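Plantazolicin methyltransferase BamL (Bacillus amyloliquefaciens subsp. plantarum, PDB 5DLY) probably transfers methyl groups from S-adenosylmethionine to the N-terminal amine of the desmethyl precursor of the antibiotic plantazolicin. Local coordinates at residues V6-Q17 with F133-A141. Numbering follows the deposited sequence.
With SAH (S-adenosyl-L-homocysteine), chain C; 5D7 (prop-2-en-1-yl 2-[(1S)-1-amino-4-carbamimidamidobutyl]-1,3-thiazole-4-carboxylate), chain B.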
loop_
_atom_site.group_PDB
_atom_site.type_symbol
_atom_site.label_atom_id
_atom_site.label_comp_id
_atom_site.label_asym_id
_atom_site.label_seq_id
_atom_site.Cartn_x
_atom_site.Cartn_y
_atom_site.Cartn_z
ATOM N N VAL A 6 14.314 10.680 6.949
ATOM C CA VAL A 6 13.310 10.972 5.923
ATOM C C VAL A 6 13.685 12.199 5.079
ATOM O O VAL A 6 13.571 12.163 3.857
ATOM C CB VAL A 6 11.897 11.095 6.542
ATOM C CG1 VAL A 6 10.923 11.776 5.589
ATOM C CG2 VAL A 6 11.391 9.717 6.934
ATOM N N ARG A 7 14.154 13.269 5.721
ATOM C CA ARG A 7 14.547 14.471 4.977
ATOM C C ARG A 7 15.751 14.231 4.071
ATOM O O ARG A 7 15.814 14.768 2.964
ATOM C CB ARG A 7 14.822 15.664 5.911
ATOM C CG ARG A 7 13.600 16.225 6.631
ATOM C CD ARG A 7 12.765 17.183 5.784
ATOM N NE ARG A 7 12.055 16.528 4.681
ATOM C CZ ARG A 7 11.000 15.722 4.818
ATOM N NH1 ARG A 7 10.507 15.439 6.019
ATOM N NH2 ARG A 7 10.451 15.180 3.740
ATOM N N GLU A 8 16.687 13.408 4.537
ATOM C CA GLU A 8 17.927 13.172 3.799
ATOM C C GLU A 8 17.758 12.226 2.619
ATOM O O GLU A 8 18.591 12.212 1.710
ATOM C CB GLU A 8 19.039 12.687 4.732
ATOM C CG GLU A 8 19.657 13.806 5.561
ATOM C CD GLU A 8 20.219 14.936 4.709
ATOM O OE1 GLU A 8 19.592 16.013 4.655
ATOM O OE2 GLU A 8 21.278 14.752 4.082
ATOM N N SER A 9 16.672 11.453 2.637
ATOM C CA SER A 9 16.309 10.574 1.522
ATOM C C SER A 9 15.248 11.191 0.603
ATOM O O SER A 9 14.777 10.542 -0.339
ATOM C CB SER A 9 15.850 9.204 2.038
ATOM O OG SER A 9 14.882 9.318 3.068
ATOM N N GLU A 10 14.890 12.447 0.856
ATOM C CA GLU A 10 13.868 13.131 0.061
ATOM C C GLU A 10 14.193 13.191 -1.436
ATOM O O GLU A 10 13.326 12.935 -2.270
ATOM C CB GLU A 10 13.597 14.530 0.624
ATOM C CG GLU A 10 12.468 15.280 -0.056
ATOM C CD GLU A 10 12.248 16.652 0.548
ATOM O OE1 GLU A 10 11.843 16.730 1.728
ATOM O OE2 GLU A 10 12.479 17.645 -0.166
ATOM N N ALA A 11 15.440 13.513 -1.775
ATOM C CA ALA A 11 15.854 13.588 -3.175
ATOM C C ALA A 11 15.676 12.254 -3.895
ATOM O O ALA A 11 15.288 12.224 -5.058
ATOM C CB ALA A 11 17.294 14.067 -3.287
ATOM N N ASN A 12 15.948 11.155 -3.195
ATOM C CA ASN A 12 15.732 9.827 -3.762
ATOM C C ASN A 12 14.261 9.592 -4.085
ATOM O O ASN A 12 13.931 9.052 -5.138
ATOM C CB ASN A 12 16.249 8.737 -2.824
ATOM C CG ASN A 12 17.758 8.773 -2.661
ATOM O OD1 ASN A 12 18.489 9.183 -3.567
ATOM N ND2 ASN A 12 18.230 8.335 -1.502
ATOM N N ARG A 13 13.386 10.028 -3.184
ATOM C CA ARG A 13 11.950 9.845 -3.352
ATOM C C ARG A 13 11.419 10.702 -4.498
ATOM O O ARG A 13 10.570 10.248 -5.269
ATOM C CB ARG A 13 11.203 10.133 -2.043
ATOM C CG ARG A 13 11.518 9.144 -0.934
ATOM C CD ARG A 13 10.498 9.212 0.192
ATOM N NE ARG A 13 10.469 10.547 0.785
ATOM C CZ ARG A 13 11.338 10.983 1.691
ATOM N NH1 ARG A 13 12.308 10.187 2.140
ATOM N NH2 ARG A 13 11.232 12.217 2.153
ATOM N N ILE A 14 11.946 11.925 -4.631
ATOM C CA ILE A 14 11.595 12.785 -5.768
ATOM C C ILE A 14 11.963 12.107 -7.090
ATOM O O ILE A 14 11.168 12.108 -8.027
ATOM C CB ILE A 14 12.258 14.187 -5.695
ATOM C CG1 ILE A 14 11.930 14.900 -4.373
ATOM C CG2 ILE A 14 11.884 15.022 -6.921
ATOM C CD1 ILE A 14 10.461 15.140 -4.105
ATOM N N GLN A 15 13.158 11.519 -7.140
ATOM C CA GLN A 15 13.633 10.796 -8.318
ATOM C C GLN A 15 12.769 9.577 -8.643
ATOM O O GLN A 15 12.438 9.349 -9.805
ATOM C CB GLN A 15 15.108 10.397 -8.152
ATOM C CG GLN A 15 15.686 9.554 -9.288
ATOM C CD GLN A 15 15.637 10.244 -10.645
ATOM O OE1 GLN A 15 15.613 11.473 -10.735
ATOM N NE2 GLN A 15 15.617 9.449 -11.712
ATOM N N ALA A 16 12.382 8.815 -7.619
ATOM C CA ALA A 16 11.520 7.641 -7.818
ATOM C C ALA A 16 10.179 8.056 -8.430
ATOM O O ALA A 16 9.627 7.364 -9.289
ATOM C CB ALA A 16 11.299 6.909 -6.503
ATOM N N GLN A 17 9.671 9.201 -7.982
ATOM C CA GLN A 17 8.382 9.704 -8.434
ATOM C C GLN A 17 8.396 10.192 -9.894
ATOM O O GLN A 17 7.347 10.223 -10.535
ATOM C CB GLN A 17 7.843 10.762 -7.448
ATOM C CG GLN A 17 6.604 11.533 -7.899
ATOM C CD GLN A 17 5.383 10.673 -8.156
ATOM O OE1 GLN A 17 5.300 9.508 -7.739
ATOM N NE2 GLN A 17 4.418 11.245 -8.866
ATOM N N PHE A 133 4.458 4.096 -0.839
ATOM C CA PHE A 133 4.911 4.913 0.305
ATOM C C PHE A 133 6.220 5.661 0.026
ATOM O O PHE A 133 6.329 6.859 0.297
ATOM C CB PHE A 133 5.053 4.021 1.539
ATOM C CG PHE A 133 5.138 4.763 2.845
ATOM C CD1 PHE A 133 4.153 5.660 3.229
ATOM C CD2 PHE A 133 6.203 4.532 3.704
ATOM C CE1 PHE A 133 4.233 6.326 4.446
ATOM C CE2 PHE A 133 6.281 5.183 4.928
ATOM C CZ PHE A 133 5.294 6.079 5.299
ATOM N N GLY A 134 7.190 4.962 -0.557
ATOM C CA GLY A 134 8.494 5.552 -0.894
ATOM C C GLY A 134 8.491 6.628 -1.972
ATOM O O GLY A 134 9.531 7.213 -2.259
ATOM N N LEU A 135 7.334 6.893 -2.583
ATOM C CA LEU A 135 7.210 7.963 -3.581
ATOM C C LEU A 135 6.867 9.307 -2.967
ATOM O O LEU A 135 7.051 10.337 -3.613
ATOM C CB LEU A 135 6.145 7.619 -4.635
ATOM C CG LEU A 135 6.370 6.336 -5.433
ATOM C CD1 LEU A 135 5.166 6.059 -6.310
ATOM C CD2 LEU A 135 7.617 6.515 -6.284
ATOM N N PHE A 136 6.364 9.305 -1.736
ATOM C CA PHE A 136 5.864 10.540 -1.132
ATOM C C PHE A 136 7.004 11.444 -0.691
ATOM O O PHE A 136 7.932 10.984 -0.034
ATOM C CB PHE A 136 4.979 10.232 0.081
ATOM C CG PHE A 136 3.807 9.330 -0.213
ATOM C CD1 PHE A 136 3.249 9.262 -1.486
ATOM C CD2 PHE A 136 3.240 8.577 0.805
ATOM C CE1 PHE A 136 2.164 8.427 -1.745
ATOM C CE2 PHE A 136 2.148 7.752 0.559
ATOM C CZ PHE A 136 1.615 7.675 -0.717
ATOM N N LYS A 137 6.934 12.726 -1.046
ATOM C CA LYS A 137 7.909 13.696 -0.547
ATOM C C LYS A 137 7.927 13.779 0.987
ATOM O O LYS A 137 8.994 13.825 1.615
ATOM C CB LYS A 137 7.646 15.078 -1.158
ATOM C CG LYS A 137 8.630 16.152 -0.698
ATOM C CD LYS A 137 8.344 17.493 -1.363
ATOM C CE LYS A 137 9.275 18.582 -0.837
ATOM N NZ LYS A 137 9.006 19.894 -1.497
ATOM N N ASN A 138 6.737 13.779 1.582
ATOM C CA ASN A 138 6.570 13.970 3.015
ATOM C C ASN A 138 5.795 12.808 3.656
ATOM O O ASN A 138 4.660 12.984 4.108
ATOM C CB ASN A 138 5.868 15.307 3.257
ATOM C CG ASN A 138 6.679 16.487 2.741
ATOM O OD1 ASN A 138 7.789 16.730 3.216
ATOM N ND2 ASN A 138 6.133 17.218 1.772
ATOM N N PRO A 139 6.419 11.614 3.720
ATOM C CA PRO A 139 5.702 10.437 4.214
ATOM C C PRO A 139 5.216 10.531 5.662
ATOM O O PRO A 139 4.128 10.034 5.968
ATOM C CB PRO A 139 6.707 9.298 4.034
ATOM C CG PRO A 139 8.040 9.954 3.982
ATOM C CD PRO A 139 7.799 11.277 3.312
ATOM N N ILE A 140 5.996 11.152 6.552
ATOM C CA ILE A 140 5.569 11.273 7.950
ATOM C C ILE A 140 4.343 12.193 8.076
ATOM O O ILE A 140 3.387 11.863 8.785
ATOM C CB ILE A 140 6.723 11.754 8.866
ATOM C CG1 ILE A 140 7.941 10.827 8.725
ATOM C CG2 ILE A 140 6.268 11.825 10.316
ATOM C CD1 ILE A 140 9.183 11.293 9.466
ATOM N N ALA A 141 4.358 13.317 7.357
ATOM C CA ALA A 141 3.217 14.234 7.325
ATOM C C ALA A 141 1.964 13.531 6.811
ATOM O O ALA A 141 0.879 13.696 7.368
ATOM C CB ALA A 141 3.520 15.456 6.467
HETATM N N SAH C . -1.442 1.736 -5.101
HETATM C CA SAH C . -0.981 1.400 -6.487
HETATM C CB SAH C . 0.369 2.059 -6.756
HETATM C CG SAH C . 0.417 2.627 -8.177
HETATM S SD SAH C . 2.043 3.177 -8.625
HETATM C C SAH C . -0.846 -0.090 -6.636
HETATM O O SAH C . -1.266 -0.855 -5.776
HETATM O OXT SAH C . -0.301 -0.589 -7.620
HETATM C "C5'" SAH C . 2.312 4.540 -7.528
HETATM C "C4'" SAH C . 1.205 5.586 -7.582
HETATM O "O4'" SAH C . 1.394 6.529 -6.517
HETATM C "C3'" SAH C . 1.228 6.403 -8.873
HETATM O "O3'" SAH C . -0.045 6.308 -9.541
HETATM C "C2'" SAH C . 1.554 7.822 -8.423
HETATM O "O2'" SAH C . 0.947 8.860 -9.199
HETATM C "C1'" SAH C . 1.016 7.810 -7.002
HETATM N N9 SAH C . 1.558 8.862 -6.112
HETATM C C8 SAH C . 2.856 9.194 -5.942
HETATM N N7 SAH C . 2.981 10.200 -5.050
HETATM C C5 SAH C . 1.744 10.513 -4.628
HETATM C C6 SAH C . 1.182 11.492 -3.688
HETATM N N6 SAH C . 2.013 12.313 -3.019
HETATM N N1 SAH C . -0.167 11.508 -3.521
HETATM C C2 SAH C . -0.972 10.670 -4.207
HETATM N N3 SAH C . -0.524 9.738 -5.090
HETATM C C4 SAH C . 0.808 9.635 -5.335
HETATM O O9 5D7 B . 6.183 -4.311 -5.768
HETATM C C6 5D7 B . 7.106 -4.106 -6.542
HETATM O O7 5D7 B . 8.063 -5.140 -6.849
HETATM C C8 5D7 B . 8.054 -6.400 -6.171
HETATM C C2 5D7 B . 7.268 -2.799 -7.223
HETATM N N3 5D7 B . 6.312 -1.833 -7.174
HETATM C C4 5D7 B . 6.599 -0.710 -7.848
HETATM S S5 5D7 B . 8.150 -0.893 -8.603
HETATM C C1 5D7 B . 8.400 -2.486 -7.989
HETATM C CA 5D7 B . 5.817 0.531 -8.027
HETATM N N 5D7 B . 4.480 0.289 -7.500
HETATM C CB 5D7 B . 6.471 1.730 -7.326
HETATM C CG 5D7 B . 7.028 1.466 -5.923
HETATM C CD 5D7 B . 6.949 2.747 -5.107
HETATM N NE 5D7 B . 7.604 2.535 -3.822
HETATM C CZ 5D7 B . 8.893 2.685 -3.512
HETATM N NH2 5D7 B . 9.288 2.450 -2.337
HETATM N NH1 5D7 B . 9.728 3.088 -4.384
HETATM C C3 5D7 B . 9.218 -7.215 -6.674
HETATM C C5 5D7 B . 9.132 -8.526 -6.785
HETATM O O HOH W 1 7.631 13.944 6.141
HETATM O O HOH W 2 9.738 18.457 2.618
#
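Val6 sets its methyl CG1 against the CG corner of the Pro139 ring, 3.8 Å away, and packs CG2 on Ile140 CD1; a beta-branched residue can thus serve two neighbours. In a second apolar patch, Leu135 CD2 lies 3.7 Å from Ala16 CB, a side chain short enough to let the backbones draw close. The other methyl of Leu135, CD1, faces the ribose C5' of S-adenosyl-L-homocysteine, while the branch carbon CG rests against CD of the bound thiazole compound.

Between the patches stands the buried Arg13, whose long chain carries a flat group with several N-H donors to backbone oxygens. NE donates to Phe136 O (2.7 Å) in the carbonyl plane, though in a bent hydrogen bond (135°). NH2 reaches Lys137 O (2.8 Å) more directly, from above that carbonyl's plane. NH1 and NH2 together grip Val6 O end-on, which fixes the guanidinium's rotation and ties both helices to the loop. Pro139 CG sits over the rim of one face, with Glu10 CA over the opposite one.

Toward solvent, Arg7 bends at chi2 and chi3 to hold Glu10 OE1 side-on in a salt bridge through NE and NH2. The Asn138 amide serves both ways: OD1 accepts from a water shared with Glu10 OE1, and ND2 donates to Glu114. Lys137 runs extended past Ile14 and Glu10, touching with its aliphatic chain; its NZ stays beyond salt-bridge distance of Glu10 OE2 (4.3 Å).

Gln17, Leu135 and Phe136, its ring edge toward the adenine, line the cofactor pocket, so the N-terminal helices seem to close over the loop after strand 124-130 in a Rossmann-like class I methyltransferase fold.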